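Local coordinates for protein STI-1 (Caenorhabditis elegans, PDB 4GCN), which binds the chaperones Hsp70 and Hsp90 as a TPR co-chaperone, inhibits the ATPase of Hsp90, and promotes thermotolerance and longevity, with a role in gonad development, at residues N46-A50 and K84-R88. Where two conformers were deposited one is given. Residue numbers count along the deposited sequence, not the author numbering.
Sequences NNKAA and KAMSR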
loop_
_atom_site.group_PDB
_atom_site.type_symbol
_atom_site.label_atom_id
_atom_site.label_comp_id
_atom_site.label_asym_id
_atom_site.label_seq_id
_atom_site.Cartn_x
_atom_site.Cartn_y
_atom_site.Cartn_z
ATOM N N ASN A 46 -2.232 -2.016 -2.220
ATOM C CA ASN A 46 -1.360 -2.108 -1.091
ATOM C C ASN A 46 -0.350 -3.231 -1.316
ATOM O O ASN A 46 0.805 -3.053 -0.945
ATOM C CB ASN A 46 -2.076 -2.345 0.253
ATOM C CG ASN A 46 -2.778 -1.094 0.821
ATOM O OD1 ASN A 46 -2.386 0.025 0.532
ATOM N ND2 ASN A 46 -3.823 -1.305 1.671
ATOM N N ASN A 47 -0.768 -4.382 -1.884
ATOM C CA ASN A 47 0.199 -5.488 -2.051
ATOM C C ASN A 47 1.242 -5.101 -3.092
ATOM O O ASN A 47 2.397 -5.346 -2.909
ATOM C CB ASN A 47 -0.514 -6.776 -2.462
ATOM C CG ASN A 47 -1.274 -7.443 -1.326
ATOM O OD1 ASN A 47 -1.701 -8.562 -1.482
ATOM N ND2 ASN A 47 -1.435 -6.787 -0.213
ATOM N N LYS A 48 0.872 -4.388 -4.152
ATOM C CA LYS A 48 1.850 -3.928 -5.117
ATOM C C LYS A 48 2.851 -2.920 -4.510
ATOM O O LYS A 48 4.041 -2.998 -4.774
ATOM C CB LYS A 48 1.200 -3.227 -6.282
ATOM C CG LYS A 48 0.785 -4.183 -7.366
ATOM C CD LYS A 48 0.597 -3.512 -8.685
ATOM C CE LYS A 48 1.827 -2.933 -9.360
ATOM N NZ LYS A 48 2.542 -3.746 -10.392
ATOM N N ALA A 49 2.356 -2.048 -3.646
ATOM C CA ALA A 49 3.194 -1.105 -2.887
ATOM C C ALA A 49 4.231 -1.802 -2.041
ATOM O O ALA A 49 5.382 -1.405 -2.004
ATOM C CB ALA A 49 2.303 -0.138 -2.071
ATOM N N ALA A 50 3.815 -2.871 -1.374
ATOM C CA ALA A 50 4.685 -3.659 -0.554
ATOM C C ALA A 50 5.796 -4.305 -1.374
ATOM O O ALA A 50 6.955 -4.340 -0.948
ATOM C CB ALA A 50 3.880 -4.707 0.168
ATOM N N LYS A 84 -3.029 2.239 6.600
ATOM C CA LYS A 84 -1.836 1.432 6.262
ATOM C C LYS A 84 -1.160 1.940 5.000
ATOM O O LYS A 84 0.059 2.026 5.005
ATOM C CB LYS A 84 -2.172 -0.009 6.080
ATOM C CG LYS A 84 -0.950 -0.887 5.769
ATOM C CD LYS A 84 -1.280 -2.384 5.919
ATOM C CE LYS A 84 -2.259 -2.882 4.828
ATOM N NZ LYS A 84 -2.714 -4.291 5.080
ATOM N N ALA A 85 -1.921 2.319 3.966
ATOM C CA ALA A 85 -1.344 2.830 2.743
ATOM C C ALA A 85 -0.578 4.093 3.056
ATOM O O ALA A 85 0.514 4.310 2.517
ATOM C CB ALA A 85 -2.398 3.121 1.650
ATOM N N MET A 86 -1.182 4.933 3.888
ATOM C CA MET A 86 -0.595 6.218 4.268
ATOM C C MET A 86 0.738 6.064 5.020
ATOM O O MET A 86 1.723 6.711 4.676
ATOM C CB MET A 86 -1.608 7.040 5.062
ATOM C CG MET A 86 -2.733 7.543 4.172
ATOM S SD MET A 86 -4.015 8.213 5.238
ATOM C CE MET A 86 -5.129 8.937 3.990
ATOM N N SER A 87 0.824 5.157 5.986
ATOM C CA SER A 87 2.053 4.936 6.708
ATOM C C SER A 87 3.112 4.331 5.801
ATOM O O SER A 87 4.302 4.627 5.948
ATOM C CB SER A 87 1.830 3.991 7.888
ATOM O OG SER A 87 0.549 4.199 8.448
ATOM N N ARG A 88 2.671 3.446 4.895
ATOM C CA ARG A 88 3.626 2.827 3.958
ATOM C C ARG A 88 4.256 3.897 3.094
ATOM O O ARG A 88 5.477 3.911 2.862
ATOM C CB ARG A 88 2.980 1.740 3.078
ATOM C CG ARG A 88 4.024 1.134 2.113
ATOM C CD ARG A 88 3.675 -0.198 1.473
ATOM N NE ARG A 88 3.612 -1.290 2.453
ATOM C CZ ARG A 88 2.519 -2.014 2.665
ATOM N NH1 ARG A 88 1.371 -1.732 2.027
ATOM N NH2 ARG A 88 2.570 -3.014 3.539
HETATM O O HOH W 1 -4.727 -4.204 2.484
HETATM O O HOH W 2 0.356 0.550 0.661
#
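Helices 42-54 and 79-95, the first helices of the second and third TPR repeats in this N-terminal domain, run nearly parallel here, their local axes crossing at 20° with a closest approach of 10.7 Å. The backbones lie nearest at N46 and A85, whose CA atoms are 6.3 Å apart, and diverge to 7.9 Å between the CA atoms of A49 and R88. At the tighter end small A85 lets N46 come in, with OD1 of N46 3.3 Å from CB of A85; both side chains also touch A68 of helix 58-74, the second helix of the second repeat. Where the gap widens, R88 reaches across, t at chi1 and chi2, then turned at chi3 (m). CD of R88 lies 3.8 Å from CB of A49, and CB of A50 covers one face of the guanidinium, 3.9 Å from CZ of R88. NH1 of R88 is 3.3 Å from O of N46, at a poor angle for a hydrogen bond. Water instead joins the polar groups: one molecule donates to OD1 of N46 and accepts from NH1 of R88, each at 2.8 Å. Adjacent repeats thus meet here through alanine-lined packing and a hydrated polar gap, without direct hydrogen bonds between the segments.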